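Local coordinates for inulin fructotransferase (Bacillus sp. snu-7, PDB 2INU), which converts inulin to difructose anhydride III by an intramolecular fructosyl transfer that releases the cyclic disaccharide, acting as a lyase rather than a hydrolase, at the interface of chains A and B. Numbering follows the deposited sequence. Chains: chain A/B, Inulin fructotransferase.

Contact 1: the interface of chains A and B. Residues chain A 52, 55, 129, 132; chain B 103-106.
B:Gln104 turns its backbone in a helix-like way (phi -80°, psi -10°), which offers its carbonyl to A:Arg55 and its N-H to A:Asp132. The chain is more extended at B:Asn105, and B:Leu106 N then bonds to A:Pro52 O at 3.0 Å. A:Arg55 bends at chi3 (-87°) and turns the NE edge of its guanidinium to B:Gln104 O. NE and NH2 both bond to that oxygen, with 2.8 Å from A:Arg55 NH2 to B:Gln104 O. The oxygen lies in the guanidinium plane. A:Asp132 O is also shared. It takes B:Gln104 N at 3.1 Å and the side-chain amide B:Gln104 NE2, which comes from above the carbonyl plane. This ties the glutamine down at both backbone and tip. B:Gln104 CB sits over one face of the A:Arg129 guanidinium. At the edge of that group B:Asn105 ND2 faces both NH1 and NH2, 2.9 Å from A:Arg129 NH1. All are donors, so the modelled amide orientation is doubtful; turned over, it would place OD1 there to accept from them. Water 1 links B:Trp103 NE1 to A:Asp132 OD2. These loops lie early in the parallel beta-helix protein, in the side-by-side interface of two copies: chain B's between helix 92-96 and strand 111-115, chain A's ahead of strands 58-61 and 135-136.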
loop_
_atom_site.group_PDB
_atom_site.type_symbol
_atom_site.label_atom_id
_atom_site.label_comp_id
_atom_site.label_asym_id
_atom_site.label_seq_id
_atom_site.Cartn_x
_atom_site.Cartn_y
_atom_site.Cartn_z
ATOM N N PRO A 52 -31.976 -15.434 5.957
ATOM C CA PRO A 52 -30.948 -14.571 6.542
ATOM C C PRO A 52 -29.692 -15.373 6.886
ATOM O O PRO A 52 -28.612 -14.825 7.028
ATOM C CB PRO A 52 -31.646 -14.036 7.782
ATOM C CG PRO A 52 -33.011 -13.779 7.268
ATOM C CD PRO A 52 -33.316 -15.004 6.398
ATOM N N ARG A 55 -27.422 -16.179 2.887
ATOM C CA ARG A 55 -27.315 -15.076 1.936
ATOM C C ARG A 55 -25.857 -14.686 1.682
ATOM O O ARG A 55 -25.372 -13.636 2.124
ATOM C CB ARG A 55 -28.181 -13.897 2.382
ATOM C CG ARG A 55 -29.663 -14.246 2.210
ATOM C CD ARG A 55 -30.593 -13.047 2.030
ATOM N NE ARG A 55 -31.047 -12.481 3.290
ATOM C CZ ARG A 55 -32.276 -12.022 3.504
ATOM N NH1 ARG A 55 -33.182 -12.062 2.543
ATOM N NH2 ARG A 55 -32.606 -11.525 4.688
ATOM N N ARG A 129 -29.771 0.057 2.473
ATOM C CA ARG A 129 -30.731 -0.910 2.946
ATOM C C ARG A 129 -31.267 -0.515 4.292
ATOM O O ARG A 129 -30.550 0.045 5.137
ATOM C CB ARG A 129 -30.129 -2.303 3.045
ATOM C CG ARG A 129 -31.182 -3.366 3.309
ATOM C CD ARG A 129 -30.600 -4.758 3.346
ATOM N NE ARG A 129 -29.765 -4.972 4.524
ATOM C CZ ARG A 129 -29.073 -6.083 4.752
ATOM N NH1 ARG A 129 -29.117 -7.082 3.880
ATOM N NH2 ARG A 129 -28.339 -6.199 5.850
ATOM N N ASP A 132 -32.212 -4.020 10.049
ATOM C CA ASP A 132 -30.968 -4.388 10.635
ATOM C C ASP A 132 -30.450 -5.625 9.940
ATOM O O ASP A 132 -31.226 -6.393 9.392
ATOM C CB ASP A 132 -31.150 -4.549 12.135
ATOM C CG ASP A 132 -31.359 -3.217 12.797
ATOM O OD1 ASP A 132 -30.776 -2.244 12.282
ATOM O OD2 ASP A 132 -32.067 -3.132 13.811
ATOM N N TRP B 103 -33.186 -9.706 11.755
ATOM C CA TRP B 103 -31.897 -9.452 11.111
ATOM C C TRP B 103 -31.880 -10.123 9.727
ATOM O O TRP B 103 -32.241 -11.290 9.580
ATOM C CB TRP B 103 -30.750 -9.981 11.994
ATOM C CG TRP B 103 -30.196 -8.976 13.003
ATOM C CD1 TRP B 103 -30.908 -8.097 13.772
ATOM C CD2 TRP B 103 -28.813 -8.782 13.353
ATOM N NE1 TRP B 103 -30.055 -7.369 14.577
ATOM C CE2 TRP B 103 -28.767 -7.770 14.341
ATOM C CE3 TRP B 103 -27.610 -9.369 12.930
ATOM C CZ2 TRP B 103 -27.564 -7.329 14.911
ATOM C CZ3 TRP B 103 -26.414 -8.931 13.497
ATOM C CH2 TRP B 103 -26.403 -7.920 14.478
ATOM N N GLN B 104 -31.470 -9.366 8.714
ATOM C CA GLN B 104 -31.427 -9.844 7.331
ATOM C C GLN B 104 -30.207 -10.700 6.989
ATOM O O GLN B 104 -30.149 -11.329 5.931
ATOM C CB GLN B 104 -31.540 -8.640 6.380
ATOM C CG GLN B 104 -32.818 -7.827 6.635
ATOM C CD GLN B 104 -32.853 -6.489 5.927
ATOM O OE1 GLN B 104 -33.072 -6.418 4.716
ATOM N NE2 GLN B 104 -32.632 -5.416 6.685
ATOM N N ASN B 105 -29.245 -10.727 7.903
ATOM C CA ASN B 105 -28.027 -11.513 7.738
ATOM C C ASN B 105 -27.591 -12.001 9.116
ATOM O O ASN B 105 -27.610 -11.230 10.084
ATOM C CB ASN B 105 -26.910 -10.652 7.131
ATOM C CG ASN B 105 -27.202 -10.229 5.706
ATOM O OD1 ASN B 105 -26.996 -10.993 4.762
ATOM N ND2 ASN B 105 -27.694 -9.007 5.545
ATOM N N LEU B 106 -27.207 -13.270 9.205
ATOM C CA LEU B 106 -26.749 -13.833 10.463
ATOM C C LEU B 106 -25.371 -14.453 10.272
ATOM O O LEU B 106 -24.805 -15.027 11.208
ATOM C CB LEU B 106 -27.729 -14.910 10.942
ATOM C CG LEU B 106 -29.192 -14.556 11.234
ATOM C CD1 LEU B 106 -30.020 -15.829 11.260
ATOM C CD2 LEU B 106 -29.293 -13.813 12.558
HETATM O O HOH W 1 -30.798 -4.997 15.999
#

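Contact 2: the interface of chains A and B. Residues chain A 12-13, 56-58; chain B 63-65.
B:Pro64 sets its ring against A:Asn13 and A:Ala58, and this is the tightly packed part of the contact. Its CB is 3.4 Å from A:Asn13 CB and 3.7 Å from A:Ala58 CA. The pyrrolidine ring thus fills the angle between two separate segments of chain A. Its CG faces the backbone carbonyl A:Asn13 O at 3.6 Å. Beside it, A:Pro56 CB presses on B:Gly65 CA at 3.5 Å, closer than usual for two carbons. The glycine has no side chain, and the proline ring comes right up to its backbone. The contact is looser on the side of A:Pro12. There B:Pro63 CB and B:Pro64 CD meet the carbonyl A:Pro12 O, with 3.6 Å from B:Pro63 CB to that oxygen. A:Gly57 also adds little, with its O at 4.0 Å from B:Pro64 CB. A:Asn13 has its CG beside the backbone N (chi1 -70°), which swings the amide toward the B:Pro64 carbonyl. As modelled, A:Asn13 OD1 lies 2.9 Å from B:Pro64 O. Both atoms can only accept, so this is a clash. An amide turned over would place the NH2 there and could donate to the carbonyl. In the fold, the chain A residues lie at the modelled N-terminus and at the start of strand 58-61. The chain B prolines run directly into strand 65-69. The site, mostly loop, lies at the early end of the parallel beta-helix, where two copies meet.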
loop_
_atom_site.group_PDB
_atom_site.type_symbol
_atom_site.label_atom_id
_atom_site.label_comp_id
_atom_site.label_asym_id
_atom_site.label_seq_id
_atom_site.Cartn_x
_atom_site.Cartn_y
_atom_site.Cartn_z
ATOM N N PRO A 12 -21.833 -20.940 -9.926
ATOM C CA PRO A 12 -22.840 -20.567 -8.914
ATOM C C PRO A 12 -22.690 -19.167 -8.320
ATOM O O PRO A 12 -21.605 -18.763 -7.903
ATOM C CB PRO A 12 -22.767 -21.648 -7.854
ATOM C CG PRO A 12 -22.514 -22.869 -8.736
ATOM C CD PRO A 12 -21.598 -22.398 -9.884
ATOM N N ASN A 13 -23.806 -18.442 -8.296
ATOM C CA ASN A 13 -23.852 -17.085 -7.773
ATOM C C ASN A 13 -22.923 -16.156 -8.537
ATOM O O ASN A 13 -22.526 -15.094 -8.030
ATOM C CB ASN A 13 -23.489 -17.068 -6.289
ATOM C CG ASN A 13 -24.573 -17.698 -5.416
ATOM O OD1 ASN A 13 -24.280 -18.284 -4.382
ATOM N ND2 ASN A 13 -25.828 -17.589 -5.843
ATOM N N PRO A 56 -25.131 -15.592 0.997
ATOM C CA PRO A 56 -23.733 -15.602 0.549
ATOM C C PRO A 56 -23.428 -14.409 -0.335
ATOM O O PRO A 56 -22.317 -13.859 -0.309
ATOM C CB PRO A 56 -23.645 -16.896 -0.246
ATOM C CG PRO A 56 -24.497 -17.804 0.542
ATOM C CD PRO A 56 -25.707 -16.946 0.875
ATOM N N GLY A 57 -24.421 -14.025 -1.129
ATOM C CA GLY A 57 -24.249 -12.901 -2.027
ATOM C C GLY A 57 -23.932 -13.452 -3.396
ATOM O O GLY A 57 -24.313 -14.578 -3.723
ATOM N N ALA A 58 -23.235 -12.669 -4.204
ATOM C CA ALA A 58 -22.887 -13.113 -5.531
ATOM C C ALA A 58 -21.888 -12.185 -6.170
ATOM O O ALA A 58 -21.549 -11.133 -5.626
ATOM C CB ALA A 58 -24.138 -13.207 -6.385
ATOM N N PRO B 63 -16.462 -20.150 -5.830
ATOM C CA PRO B 63 -17.671 -19.386 -6.160
ATOM C C PRO B 63 -18.387 -18.775 -4.946
ATOM O O PRO B 63 -18.252 -19.257 -3.823
ATOM C CB PRO B 63 -18.541 -20.427 -6.855
ATOM C CG PRO B 63 -17.538 -21.184 -7.643
ATOM C CD PRO B 63 -16.370 -21.355 -6.677
ATOM N N PRO B 64 -19.117 -17.671 -5.157
ATOM C CA PRO B 64 -19.835 -17.066 -4.033
ATOM C C PRO B 64 -20.708 -18.134 -3.387
ATOM O O PRO B 64 -21.489 -18.782 -4.065
ATOM C CB PRO B 64 -20.670 -15.975 -4.711
ATOM C CG PRO B 64 -19.736 -15.492 -5.761
ATOM C CD PRO B 64 -19.095 -16.760 -6.317
ATOM N N GLY B 65 -20.588 -18.312 -2.079
ATOM C CA GLY B 65 -21.411 -19.308 -1.426
ATOM C C GLY B 65 -21.044 -19.709 -0.018
ATOM O O GLY B 65 -20.073 -19.240 0.559
#

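Contact 3: the interface of chains A and B. Residues chain A 217-219, 243; chain B 222-224, 246, 248.
B:Asn248 and A:Ile219 run alongside each other, pointing opposite ways, where two right-handed parallel beta-helices meet along their sides. The asparagine starts strand 248-249, and the isoleucine starts strand 219-221. B:Asn248 CB touches the end of the isoleucine, at 3.5 Å from A:Ile219 CD1. From there CG is anti to the backbone N (chi1 -165°), which carries the amide past A:Ile219 to A:Ala217. B:Asn248 CG packs 3.7 Å from A:Ala217 CB. At the tip the two branches part. OD1 turns to the methyl, 3.3 Å from A:Ala217 CB. ND2 lies by the backbone, 3.4 Å from A:Ala217 CA, with A:Thr218 O a little farther away. A:Ile219 CD1 also sits over one face of the B:His224 imidazole in a CH-pi contact, 3.7 Å from the ring centroid and offset toward the rim. One methyl therefore lies against both B:His224 and B:Asn248. The edge of the same imidazole points at the A:Ala217 carbonyl. As modelled a ring carbon faces that oxygen too closely, so the ring orientation is doubtful; turned over, it would bring NE2 there instead. Farther along, A:Leu243 CD1 rests on the backbone of B:Gly246, 3.7 Å from its carbonyl carbon.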
loop_
_atom_site.group_PDB
_atom_site.type_symbol
_atom_site.label_atom_id
_atom_site.label_comp_id
_atom_site.label_asym_id
_atom_site.label_seq_id
_atom_site.Cartn_x
_atom_site.Cartn_y
_atom_site.Cartn_z
ATOM N N ALA A 217 -11.940 3.507 11.614
ATOM C CA ALA A 217 -10.847 2.720 11.050
ATOM C C ALA A 217 -10.944 2.482 9.550
ATOM O O ALA A 217 -11.040 1.346 9.087
ATOM C CB ALA A 217 -10.745 1.397 11.773
ATOM N N THR A 218 -10.883 3.571 8.797
ATOM C CA THR A 218 -10.953 3.518 7.354
ATOM C C THR A 218 -9.543 3.685 6.803
ATOM O O THR A 218 -8.696 4.313 7.434
ATOM C CB THR A 218 -11.869 4.639 6.827
ATOM O OG1 THR A 218 -13.219 4.375 7.236
ATOM C CG2 THR A 218 -11.805 4.716 5.313
ATOM N N ILE A 219 -9.294 3.111 5.632
ATOM C CA ILE A 219 -7.990 3.209 4.995
ATOM C C ILE A 219 -8.135 3.664 3.561
ATOM O O ILE A 219 -8.888 3.072 2.787
ATOM C CB ILE A 219 -7.243 1.853 4.974
ATOM C CG1 ILE A 219 -7.081 1.300 6.394
ATOM C CG2 ILE A 219 -5.885 2.034 4.313
ATOM C CD1 ILE A 219 -6.436 -0.063 6.433
ATOM N N LEU A 243 -6.779 6.472 8.124
ATOM C CA LEU A 243 -5.391 6.378 7.705
ATOM C C LEU A 243 -5.386 6.737 6.230
ATOM O O LEU A 243 -6.086 6.116 5.428
ATOM C CB LEU A 243 -4.872 4.948 7.867
ATOM C CG LEU A 243 -3.518 4.719 8.538
ATOM C CD1 LEU A 243 -3.044 3.316 8.194
ATOM C CD2 LEU A 243 -2.505 5.741 8.072
ATOM N N GLY B 222 -1.457 -2.423 4.373
ATOM C CA GLY B 222 -2.845 -2.263 3.959
ATOM C C GLY B 222 -3.869 -3.183 4.611
ATOM O O GLY B 222 -4.970 -3.357 4.076
ATOM N N ASN B 223 -3.533 -3.747 5.770
ATOM C CA ASN B 223 -4.440 -4.656 6.460
ATOM C C ASN B 223 -5.268 -4.019 7.580
ATOM O O ASN B 223 -4.899 -2.989 8.146
ATOM C CB ASN B 223 -3.667 -5.836 7.054
ATOM C CG ASN B 223 -2.820 -6.567 6.027
ATOM O OD1 ASN B 223 -3.473 -7.339 5.166
ATOM N ND2 ASN B 223 -1.596 -6.430 6.000
ATOM N N HIS B 224 -6.395 -4.666 7.888
ATOM C CA HIS B 224 -7.341 -4.265 8.950
ATOM C C HIS B 224 -7.311 -5.404 9.981
ATOM O O HIS B 224 -7.790 -6.500 9.670
ATOM C CB HIS B 224 -8.777 -4.196 8.398
ATOM C CG HIS B 224 -9.143 -2.905 7.745
ATOM N ND1 HIS B 224 -9.375 -1.738 8.442
ATOM C CD2 HIS B 224 -9.420 -2.600 6.436
ATOM C CE1 HIS B 224 -9.777 -0.787 7.616
ATOM N NE2 HIS B 224 -9.810 -1.292 6.399
ATOM N N GLY B 246 1.144 1.123 6.708
ATOM C CA GLY B 246 -0.212 1.369 6.248
ATOM C C GLY B 246 -1.285 0.409 6.725
ATOM O O GLY B 246 -2.223 0.108 5.986
ATOM N N ASN B 248 -4.236 -0.688 9.652
ATOM C CA ASN B 248 -5.134 -0.052 10.600
ATOM C C ASN B 248 -5.469 -1.131 11.612
ATOM O O ASN B 248 -6.352 -1.959 11.390
ATOM C CB ASN B 248 -6.394 0.441 9.898
ATOM C CG ASN B 248 -7.188 1.415 10.750
ATOM O OD1 ASN B 248 -7.489 1.134 11.907
ATOM N ND2 ASN B 248 -7.524 2.572 10.183
#

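Contact 4: the interface of chains A and B. Residues chain A 264, 288; chain B 295, 297, 333, 335, 369.
A:Arg264 bends at chi2 (119°) to lay its guanidinium over that of B:Arg297, while B:His295 holds CG anti to its backbone N (chi1 -172°) and sends its ring toward A:Arg264 and A:Glu288. The chain B residues stand on strands 295-299, 332-337 and 366-370 of the right-handed parallel beta-helix. The two chain A residues come from loops. The guanidinium planes are 14° apart, and B:Arg297 NH2 lies over the centre of the other group, 3.7 Å from A:Arg264 CZ. A:Glu288 likely offsets the charge of both arginines. Its OE1 makes a salt bridge within chain A to A:Arg264 NE at 3.1 Å. That oxygen lies in the guanidinium plane, but NE meets it from above the carboxylate plane. Water 2 extends the link across the interface and bonds both A:Glu288 OE1 and B:Arg297 NH1, each at 2.7 Å. The carboxylate also rests on apolar groups. B:Ala335 CB is 3.7 Å from A:Glu288 OE1, and B:Val369 CG1 is 4.0 Å from A:Glu288 CD. The B:His295 ring lies between two carbonyl oxygens, with A:Arg264 O over one face and B:Leu333 O over the other. The ring edge at NE2 lies 3.4 Å from A:Arg264 CB. A:Glu288 O lies in plane at the ring edge, too near the modelled CE1, so the ring orientation is doubtful; turned over, it would place NE2 where CE1 is, facing A:Glu288 O.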
loop_
_atom_site.group_PDB
_atom_site.type_symbol
_atom_site.label_atom_id
_atom_site.label_comp_id
_atom_site.label_asym_id
_atom_site.label_seq_id
_atom_site.Cartn_x
_atom_site.Cartn_y
_atom_site.Cartn_z
ATOM N N ARG A 264 -8.013 11.935 15.829
ATOM C CA ARG A 264 -7.049 10.846 15.807
ATOM C C ARG A 264 -6.873 10.170 14.453
ATOM O O ARG A 264 -6.815 8.939 14.375
ATOM C CB ARG A 264 -7.437 9.773 16.818
ATOM C CG ARG A 264 -7.428 10.221 18.247
ATOM C CD ARG A 264 -8.805 10.073 18.847
ATOM N NE ARG A 264 -8.999 11.052 19.906
ATOM C CZ ARG A 264 -10.177 11.490 20.329
ATOM N NH1 ARG A 264 -11.287 11.035 19.786
ATOM N NH2 ARG A 264 -10.235 12.409 21.280
ATOM N N GLU A 288 -6.084 15.931 17.679
ATOM C CA GLU A 288 -5.094 14.864 17.741
ATOM C C GLU A 288 -4.749 14.088 16.466
ATOM O O GLU A 288 -4.655 12.861 16.483
ATOM C CB GLU A 288 -5.527 13.899 18.855
ATOM C CG GLU A 288 -5.608 14.601 20.205
ATOM C CD GLU A 288 -6.680 14.044 21.134
ATOM O OE1 GLU A 288 -6.793 12.808 21.250
ATOM O OE2 GLU A 288 -7.407 14.851 21.754
ATOM N N HIS B 295 0.342 6.418 14.473
ATOM C CA HIS B 295 -0.605 7.053 15.374
ATOM C C HIS B 295 -0.965 6.007 16.398
ATOM O O HIS B 295 -1.528 4.969 16.070
ATOM C CB HIS B 295 -1.864 7.529 14.658
ATOM C CG HIS B 295 -2.763 8.342 15.526
ATOM N ND1 HIS B 295 -2.903 9.703 15.401
ATOM C CD2 HIS B 295 -3.522 7.990 16.603
ATOM C CE1 HIS B 295 -3.696 10.162 16.354
ATOM N NE2 HIS B 295 -4.079 9.133 17.094
ATOM N N ARG B 297 -3.049 5.238 19.758
ATOM C CA ARG B 297 -4.149 5.630 20.618
ATOM C C ARG B 297 -4.557 4.553 21.601
ATOM O O ARG B 297 -5.051 3.490 21.230
ATOM C CB ARG B 297 -5.352 6.053 19.765
ATOM C CG ARG B 297 -6.713 5.865 20.425
ATOM C CD ARG B 297 -6.828 6.633 21.712
ATOM N NE ARG B 297 -8.171 7.166 21.907
ATOM C CZ ARG B 297 -8.439 8.274 22.592
ATOM N NH1 ARG B 297 -7.457 8.969 23.148
ATOM N NH2 ARG B 297 -9.692 8.689 22.711
ATOM N N LEU B 333 2.501 9.948 17.178
ATOM C CA LEU B 333 1.535 10.744 17.935
ATOM C C LEU B 333 0.791 9.833 18.913
ATOM O O LEU B 333 0.104 8.900 18.500
ATOM C CB LEU B 333 0.537 11.440 16.994
ATOM C CG LEU B 333 -0.288 12.597 17.593
ATOM C CD1 LEU B 333 -1.029 13.339 16.485
ATOM C CD2 LEU B 333 -1.273 12.085 18.634
ATOM N N ALA B 335 -2.099 9.375 21.673
ATOM C CA ALA B 335 -3.362 9.917 22.183
ATOM C C ALA B 335 -3.838 8.958 23.264
ATOM O O ALA B 335 -4.302 7.855 22.979
ATOM C CB ALA B 335 -4.385 10.001 21.067
ATOM N N VAL B 369 -0.610 13.254 24.103
ATOM C CA VAL B 369 -1.806 13.963 24.502
ATOM C C VAL B 369 -2.494 13.017 25.456
ATOM O O VAL B 369 -2.836 11.894 25.079
ATOM C CB VAL B 369 -2.760 14.208 23.321
ATOM C CG1 VAL B 369 -3.900 15.115 23.757
ATOM C CG2 VAL B 369 -2.006 14.806 22.154
HETATM O O HOH W 2 -7.228 11.608 23.623
#

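The four contacts spread along one interface, with contacts 1 and 2 side by side at one end and contact 4 at the other, and share no residues. By the centres of their C-alpha atoms, contacts 1 and 2 are about 16 Å apart, as are contacts 3 and 4; contacts 2 and 4 are about 41 Å apart. Contacts 1 and 2 use the earlier part of the chain, mostly loops, and both draw on the chain A stretch before strand 58-61. Contacts 3 and 4 use strands of later beta-helix turns, such as 219-221 and 295-299, plus loops. Different surfaces pair, which fits the three-copy deposited assembly, probably a trimer.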